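Local atomic coordinates of sugar ABC transporter substrate-binding protein, BlMnBP1 (PDB entry 6I5R), a protein that binds manno-oligosaccharides such as mannobiose as a solute-binding protein and probably delivers them to its ABC transporter. Residues T212-T224 with I379-L392. Numbering follows the deposited sequence.
Sequences TGDPKFMNQVLPT and ITDAPAKEGQEDLL. With ZN (zinc ion), chain J.
A382 N donates to P215 O (2.8 Å) where the extended run 380-384, leaving strand 377-379 of this periplasmic-binding-protein fold, passes the turn that leads into helix 217-224, before the chain turns into helix 391-399. Two side-chain amides bond to the passing chain. N219 ND2 donates to A382 O at 3.0 Å, nearly straight (169°); A382 O lies in the amide plane of N219, whereas ND2 stands above the plane of the A382 carbonyl. Q220, its CG anti to its own carbonyl carbon (chi1 -67°) and the chain extended beyond, carries NE2 to P383 O (2.9 Å), in the carbonyl plane, while OE1 takes K385 NZ at 2.7 Å. With an alanine here, P383 O and K385 NZ would probably lose these partners and a gap would open over A384. Farther on, L392 fits as a knob among M218, N219, L222 and P223, its CD1 meeting L222 CD2 at 3.7 Å; L391 CD2 meets T224 CG2 and P223 CB. Next to these leucines, D390 grips a zinc ion through both carboxylate oxygens, with D107, S109 and N394 completing the protein ligands. A water between the segments donates to both P215 O and A382 O and accepts from N219 N at 2.9 Å.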
ATOM      1  N   THR A 212       3.495   7.605  14.783  1.00 16.39           N
ATOM      2  CA  THR A 212       3.827   7.321  16.173  1.00 16.39           C
ATOM      3  C   THR A 212       5.286   7.000  16.424  1.00 16.39           C
ATOM      4  O   THR A 212       5.705   7.062  17.576  1.00 16.39           O
ATOM      5  CB  THR A 212       3.018   6.134  16.736  1.00 19.19           C
ATOM      6  OG1 THR A 212       3.416   4.910  16.103  1.00 16.39           O
ATOM      7  CG2 THR A 212       1.522   6.366  16.576  1.00 17.70           C
ATOM      8  N   GLY A 213       6.040   6.635  15.402  1.00 16.39           N
ATOM      9  CA  GLY A 213       7.375   6.105  15.555  1.00 19.05           C
ATOM     10  C   GLY A 213       7.459   4.717  16.160  1.00 16.96           C
ATOM     11  O   GLY A 213       8.566   4.221  16.373  1.00 16.39           O
ATOM     12  N   ASP A 214       6.336   4.061  16.412  1.00 16.39           N
ATOM     13  CA  ASP A 214       6.342   2.782  17.117  1.00 16.43           C
ATOM     14  C   ASP A 214       6.058   1.617  16.175  1.00 16.39           C
ATOM     15  O   ASP A 214       4.926   1.476  15.698  1.00 16.39           O
ATOM     16  CB  ASP A 214       5.299   2.850  18.231  1.00 17.67           C
ATOM     17  CG  ASP A 214       5.197   1.589  19.047  1.00 17.23           C
ATOM     18  OD1 ASP A 214       5.989   0.668  18.831  1.00 16.39           O
ATOM     19  OD2 ASP A 214       4.308   1.549  19.933  1.00 16.39           O
ATOM     20  N   PRO A 215       7.046   0.769  15.878  1.00 16.39           N
ATOM     21  CA  PRO A 215       6.794  -0.374  14.985  1.00 16.39           C
ATOM     22  C   PRO A 215       5.764  -1.350  15.510  1.00 17.12           C
ATOM     23  O   PRO A 215       5.244  -2.159  14.742  1.00 16.39           O
ATOM     24  CB  PRO A 215       8.172  -1.040  14.874  1.00 18.30           C
ATOM     25  CG  PRO A 215       9.145   0.070  15.177  1.00 19.09           C
ATOM     26  CD  PRO A 215       8.468   0.862  16.257  1.00 16.39           C
ATOM     27  N   LYS A 216       5.482  -1.324  16.793  1.00 16.39           N
ATOM     28  CA  LYS A 216       4.470  -2.183  17.382  1.00 16.39           C
ATOM     29  C   LYS A 216       3.073  -1.564  17.350  1.00 16.39           C
ATOM     30  O   LYS A 216       2.120  -2.202  17.808  1.00 16.39           O
ATOM     31  CB  LYS A 216       4.821  -2.497  18.843  1.00 19.78           C
ATOM     32  CG  LYS A 216       6.087  -3.313  19.025  1.00 20.58           C
ATOM     33  CD  LYS A 216       6.356  -3.722  20.462  1.00 23.50           C
ATOM     34  CE  LYS A 216       7.608  -4.595  20.531  1.00 27.57           C
ATOM     35  NZ  LYS A 216       7.857  -5.028  21.945  1.00 27.43           N
ATOM     36  N   PHE A 217       2.919  -0.335  16.842  1.00 16.39           N
ATOM     37  CA  PHE A 217       1.631   0.330  16.968  1.00 16.39           C
ATOM     38  C   PHE A 217       0.539  -0.411  16.203  1.00 16.39           C
ATOM     39  O   PHE A 217      -0.553  -0.641  16.724  1.00 16.39           O
ATOM     40  CB  PHE A 217       1.697   1.763  16.456  1.00 16.39           C
ATOM     41  CG  PHE A 217       0.459   2.544  16.782  1.00 18.83           C
ATOM     42  CD1 PHE A 217       0.319   3.131  18.033  1.00 16.84           C
ATOM     43  CD2 PHE A 217      -0.589   2.619  15.890  1.00 16.39           C
ATOM     44  CE1 PHE A 217      -0.824   3.809  18.363  1.00 16.89           C
ATOM     45  CE2 PHE A 217      -1.750   3.312  16.224  1.00 19.99           C
ATOM     46  CZ  PHE A 217      -1.857   3.904  17.459  1.00 16.39           C
ATOM     47  N   MET A 218       0.822  -0.777  14.955  1.00 16.39           N
ATOM     48  CA  MET A 218      -0.213  -1.342  14.094  1.00 16.39           C
ATOM     49  C   MET A 218      -0.761  -2.652  14.643  1.00 16.39           C
ATOM     50  O   MET A 218      -1.976  -2.833  14.729  1.00 16.39           O
ATOM     51  CB  MET A 218       0.334  -1.585  12.686  1.00 20.36           C
ATOM     52  CG  MET A 218      -0.695  -2.204  11.785  1.00 17.26           C
ATOM     53  SD  MET A 218      -1.939  -0.974  11.318  1.00 20.17           S
ATOM     54  CE  MET A 218      -1.109  -0.218   9.940  1.00 21.23           C
ATOM     55  N   ASN A 219       0.115  -3.610  14.941  1.00 16.39           N
ATOM     56  CA  ASN A 219      -0.333  -4.956  15.280  1.00 16.39           C
ATOM     57  C   ASN A 219      -0.482  -5.189  16.774  1.00 18.26           C
ATOM     58  O   ASN A 219      -1.135  -6.155  17.169  1.00 16.39           O
ATOM     59  CB  ASN A 219       0.632  -5.996  14.689  1.00 16.39           C
ATOM     60  CG  ASN A 219       0.565  -6.031  13.173  1.00 16.39           C
ATOM     61  OD1 ASN A 219      -0.529  -5.969  12.617  1.00 16.39           O
ATOM     62  ND2 ASN A 219       1.721  -6.131  12.499  1.00 16.39           N
ATOM     63  N   GLN A 220       0.081  -4.328  17.619  1.00 16.39           N
ATOM     64  CA  GLN A 220      -0.038  -4.527  19.055  1.00 16.39           C
ATOM     65  C   GLN A 220      -0.857  -3.424  19.723  1.00 20.51           C
ATOM     66  O   GLN A 220      -1.850  -3.711  20.399  1.00 21.45           O
ATOM     67  CB  GLN A 220       1.345  -4.624  19.719  1.00 16.39           C
ATOM     68  CG  GLN A 220       2.115  -5.867  19.315  1.00 21.67           C
ATOM     69  CD  GLN A 220       3.424  -6.050  20.078  1.00 20.71           C
ATOM     70  OE1 GLN A 220       3.585  -5.589  21.214  1.00 26.40           O
ATOM     71  NE2 GLN A 220       4.356  -6.736  19.462  1.00 21.25           N
ATOM     72  N   VAL A 221      -0.471  -2.160  19.554  1.00 16.39           N
ATOM     73  CA  VAL A 221      -1.101  -1.084  20.319  1.00 17.45           C
ATOM     74  C   VAL A 221      -2.517  -0.814  19.820  1.00 16.61           C
ATOM     75  O   VAL A 221      -3.478  -0.768  20.598  1.00 16.39           O
ATOM     76  CB  VAL A 221      -0.245   0.196  20.251  1.00 16.39           C
ATOM     77  CG1 VAL A 221      -0.955   1.351  21.000  1.00 18.39           C
ATOM     78  CG2 VAL A 221       1.150  -0.058  20.802  1.00 16.39           C
ATOM     79  N   LEU A 222      -2.651  -0.573  18.523  1.00 16.39           N
ATOM     80  CA  LEU A 222      -3.940  -0.209  17.939  1.00 16.39           C
ATOM     81  C   LEU A 222      -5.071  -1.144  18.330  1.00 17.95           C
ATOM     82  O   LEU A 222      -6.102  -0.647  18.817  1.00 16.39           O
ATOM     83  CB  LEU A 222      -3.790  -0.134  16.412  1.00 20.89           C
ATOM     84  CG  LEU A 222      -5.015   0.218  15.558  1.00 18.41           C
ATOM     85  CD1 LEU A 222      -5.515   1.583  15.858  1.00 17.38           C
ATOM     86  CD2 LEU A 222      -4.650   0.124  14.055  1.00 16.39           C
ATOM     87  N   PRO A 223      -4.964  -2.467  18.161  1.00 16.39           N
ATOM     88  CA  PRO A 223      -6.091  -3.345  18.490  1.00 17.21           C
ATOM     89  C   PRO A 223      -6.257  -3.617  19.975  1.00 18.80           C
ATOM     90  O   PRO A 223      -7.226  -4.280  20.347  1.00 16.39           O
ATOM     91  CB  PRO A 223      -5.763  -4.639  17.715  1.00 18.94           C
ATOM     92  CG  PRO A 223      -4.269  -4.662  17.673  1.00 16.58           C
ATOM     93  CD  PRO A 223      -3.879  -3.205  17.486  1.00 18.93           C
ATOM     94  N   THR A 224      -5.371  -3.106  20.833  1.00 16.39           N
ATOM     95  CA  THR A 224      -5.573  -3.209  22.268  1.00 16.39           C
ATOM     96  C   THR A 224      -5.908  -1.873  22.910  1.00 16.76           C
ATOM     97  O   THR A 224      -6.045  -1.828  24.136  1.00 17.44           O
ATOM     98  CB  THR A 224      -4.343  -3.805  22.958  1.00 16.39           C
ATOM     99  OG1 THR A 224      -3.211  -2.963  22.730  1.00 16.39           O
ATOM    100  CG2 THR A 224      -4.024  -5.199  22.436  1.00 16.39           C
ATOM    101  N   ILE A 379      11.195   2.036   9.195  1.00 16.70           N
ATOM    102  CA  ILE A 379      10.817   0.964  10.105  1.00 23.32           C
ATOM    103  C   ILE A 379       9.847   0.027   9.393  1.00 20.79           C
ATOM    104  O   ILE A 379       9.270   0.364   8.370  1.00 19.59           O
ATOM    105  CB  ILE A 379      10.175   1.487  11.411  1.00 19.95           C
ATOM    106  CG1 ILE A 379       9.038   2.485  11.129  1.00 21.87           C
ATOM    107  CG2 ILE A 379      11.236   2.113  12.323  1.00 20.34           C
ATOM    108  CD1 ILE A 379       8.327   2.963  12.426  1.00 18.20           C
ATOM    109  N   THR A 380       9.634  -1.143   9.986  1.00 17.54           N
ATOM    110  CA  THR A 380       8.613  -2.077   9.543  1.00 19.64           C
ATOM    111  C   THR A 380       7.740  -2.464  10.729  1.00 18.42           C
ATOM    112  O   THR A 380       8.169  -2.424  11.888  1.00 16.82           O
ATOM    113  CB  THR A 380       9.205  -3.350   8.942  1.00 19.22           C
ATOM    114  OG1 THR A 380       9.979  -4.004   9.952  1.00 26.94           O
ATOM    115  CG2 THR A 380      10.059  -3.004   7.742  1.00 21.25           C
ATOM    116  N   ASP A 381       6.509  -2.835  10.420  1.00 16.39           N
ATOM    117  CA  ASP A 381       5.564  -3.205  11.462  1.00 16.39           C
ATOM    118  C   ASP A 381       6.024  -4.489  12.152  1.00 17.76           C
ATOM    119  O   ASP A 381       6.206  -5.526  11.509  1.00 18.96           O
ATOM    120  CB  ASP A 381       4.164  -3.389  10.871  1.00 16.45           C
ATOM    121  CG  ASP A 381       3.467  -2.095  10.581  1.00 20.09           C
ATOM    122  OD1 ASP A 381       3.899  -1.043  11.091  1.00 17.72           O
ATOM    123  OD2 ASP A 381       2.435  -2.136   9.877  1.00 18.93           O
ATOM    124  N   ALA A 382       6.177  -4.427  13.464  1.00 16.39           N
ATOM    125  CA  ALA A 382       6.461  -5.608  14.252  1.00 17.65           C
ATOM    126  C   ALA A 382       5.248  -6.547  14.295  1.00 17.25           C
ATOM    127  O   ALA A 382       4.099  -6.103  14.256  1.00 16.39           O
ATOM    128  CB  ALA A 382       6.844  -5.173  15.657  1.00 17.23           C
ATOM    129  N   PRO A 383       5.476  -7.849  14.374  1.00 16.39           N
ATOM    130  CA  PRO A 383       4.353  -8.772  14.558  1.00 20.29           C
ATOM    131  C   PRO A 383       3.754  -8.578  15.936  1.00 16.39           C
ATOM    132  O   PRO A 383       4.382  -8.037  16.846  1.00 16.39           O
ATOM    133  CB  PRO A 383       4.990 -10.153  14.412  1.00 22.83           C
ATOM    134  CG  PRO A 383       6.419  -9.945  14.815  1.00 21.26           C
ATOM    135  CD  PRO A 383       6.780  -8.531  14.432  1.00 23.14           C
ATOM    136  N   ALA A 384       2.503  -8.993  16.070  1.00 16.39           N
ATOM    137  CA  ALA A 384       1.867  -8.978  17.373  1.00 21.69           C
ATOM    138  C   ALA A 384       2.585  -9.969  18.283  1.00 19.30           C
ATOM    139  O   ALA A 384       3.375 -10.795  17.827  1.00 17.51           O
ATOM    140  CB  ALA A 384       0.385  -9.338  17.253  1.00 23.70           C
ATOM    141  N   LYS A 385       2.312  -9.872  19.584  1.00 16.39           N
ATOM    142  CA  LYS A 385       2.794 -10.890  20.495  1.00 20.44           C
ATOM    143  C   LYS A 385       2.209 -12.255  20.116  1.00 18.51           C
ATOM    144  O   LYS A 385       1.197 -12.365  19.405  1.00 16.39           O
ATOM    145  CB  LYS A 385       2.440 -10.544  21.934  1.00 19.73           C
ATOM    146  CG  LYS A 385       2.915  -9.166  22.288  1.00 24.60           C
ATOM    147  CD  LYS A 385       2.314  -8.712  23.558  1.00 25.87           C
ATOM    148  CE  LYS A 385       2.659  -7.231  23.834  1.00 25.45           C
ATOM    149  NZ  LYS A 385       4.090  -6.779  23.565  1.00 29.40           N
ATOM    150  N   GLU A 386       2.867 -13.308  20.598  1.00 17.69           N
ATOM    151  CA  GLU A 386       2.451 -14.654  20.263  1.00 16.39           C
ATOM    152  C   GLU A 386       1.005 -14.878  20.697  1.00 20.22           C
ATOM    153  O   GLU A 386       0.630 -14.604  21.839  1.00 16.39           O
ATOM    154  CB  GLU A 386       3.368 -15.680  20.912  1.00 17.45           C
ATOM    155  CG  GLU A 386       3.069 -17.112  20.467  1.00 18.58           C
ATOM    156  CD  GLU A 386       2.994 -17.232  18.970  1.00 22.17           C
ATOM    157  OE1 GLU A 386       4.003 -16.956  18.324  1.00 16.49           O
ATOM    158  OE2 GLU A 386       1.906 -17.546  18.469  1.00 19.19           O
ATOM    159  N   GLY A 387       0.192 -15.348  19.769  1.00 16.39           N
ATOM    160  CA  GLY A 387      -1.204 -15.571  20.040  1.00 18.60           C
ATOM    161  C   GLY A 387      -2.115 -14.431  19.665  1.00 25.45           C
ATOM    162  O   GLY A 387      -3.333 -14.592  19.753  1.00 16.39           O
ATOM    163  N   GLN A 388      -1.557 -13.276  19.292  1.00 16.39           N
ATOM    164  CA  GLN A 388      -2.334 -12.091  18.951  1.00 16.39           C
ATOM    165  C   GLN A 388      -2.279 -11.783  17.460  1.00 18.69           C
ATOM    166  O   GLN A 388      -2.686 -10.700  17.047  1.00 16.39           O
ATOM    167  CB  GLN A 388      -1.844 -10.877  19.749  1.00 19.10           C
ATOM    168  CG  GLN A 388      -2.353 -10.808  21.182  1.00 27.25           C
ATOM    169  CD  GLN A 388      -2.140  -9.420  21.837  1.00 23.89           C
ATOM    170  OE1 GLN A 388      -3.031  -8.878  22.524  1.00 34.79           O
ATOM    171  NE2 GLN A 388      -0.954  -8.853  21.645  1.00 33.74           N
ATOM    172  N   GLU A 389      -1.826 -12.730  16.638  1.00 16.39           N
ATOM    173  CA  GLU A 389      -1.606 -12.431  15.226  1.00 17.14           C
ATOM    174  C   GLU A 389      -2.887 -11.954  14.560  1.00 19.74           C
ATOM    175  O   GLU A 389      -2.844 -11.128  13.643  1.00 25.53           O
ATOM    176  CB  GLU A 389      -1.065 -13.678  14.537  1.00 22.47           C
ATOM    177  CG  GLU A 389      -0.310 -13.446  13.236  1.00 24.57           C
ATOM    178  CD  GLU A 389       0.382 -14.724  12.729  1.00 20.83           C
ATOM    179  OE1 GLU A 389       0.074 -15.807  13.237  1.00 30.42           O
ATOM    180  OE2 GLU A 389       1.232 -14.642  11.821  1.00 31.25           O
ATOM    181  N   ASP A 390      -4.021 -12.442  15.035  1.00 16.39           N
ATOM    182  CA  ASP A 390      -5.329 -12.234  14.438  1.00 25.77           C
ATOM    183  C   ASP A 390      -6.088 -11.084  15.081  1.00 20.94           C
ATOM    184  O   ASP A 390      -7.205 -10.765  14.652  1.00 22.09           O
ATOM    185  CB  ASP A 390      -6.144 -13.531  14.569  1.00 22.93           C
ATOM    186  CG  ASP A 390      -7.376 -13.530  13.696  1.00 23.74           C
ATOM    187  OD1 ASP A 390      -7.356 -12.855  12.648  1.00 28.68           O
ATOM    188  OD2 ASP A 390      -8.375 -14.196  14.041  1.00 27.92           O
ATOM    189  N   LEU A 391      -5.507 -10.451  16.099  1.00 20.66           N
ATOM    190  CA  LEU A 391      -6.265  -9.501  16.894  1.00 16.39           C
ATOM    191  C   LEU A 391      -6.641  -8.264  16.075  1.00 16.39           C
ATOM    192  O   LEU A 391      -7.783  -7.799  16.140  1.00 16.39           O
ATOM    193  CB  LEU A 391      -5.455  -9.105  18.129  1.00 20.79           C
ATOM    194  CG  LEU A 391      -6.228  -8.155  19.025  1.00 19.67           C
ATOM    195  CD1 LEU A 391      -7.417  -8.873  19.647  1.00 19.36           C
ATOM    196  CD2 LEU A 391      -5.333  -7.570  20.093  1.00 20.15           C
ATOM    197  N   LEU A 392      -5.711  -7.734  15.292  1.00 16.39           N
ATOM    198  CA  LEU A 392      -6.034  -6.547  14.500  1.00 18.06           C
ATOM    199  C   LEU A 392      -7.125  -6.861  13.483  1.00 22.16           C
ATOM    200  O   LEU A 392      -8.064  -6.081  13.305  1.00 17.51           O
ATOM    201  CB  LEU A 392      -4.799  -5.989  13.793  1.00 16.39           C
ATOM    202  CG  LEU A 392      -5.101  -4.790  12.871  1.00 20.68           C
ATOM    203  CD1 LEU A 392      -5.466  -3.511  13.632  1.00 16.39           C
ATOM    204  CD2 LEU A 392      -3.896  -4.594  11.954  1.00 17.24           C
TER
HETATM  205 ZN    ZN J 510      -9.398 -13.601  12.293  0.62 21.47          ZN
HETATM  206  O   HOH W   1       3.320   0.277  13.625  1.00 16.39           O
HETATM  207  O   HOH W   2       3.018  -3.596  14.427  1.00 16.39           O
HETATM  208  O   HOH W   3      -2.640  -8.130  15.701  1.00 16.39           O
HETATM  209  O   HOH W   4      -1.462  -8.412  13.194  1.00 20.62           O
HETATM  210  O   HOH W   5     -10.813 -14.195  13.773  1.00 16.75           O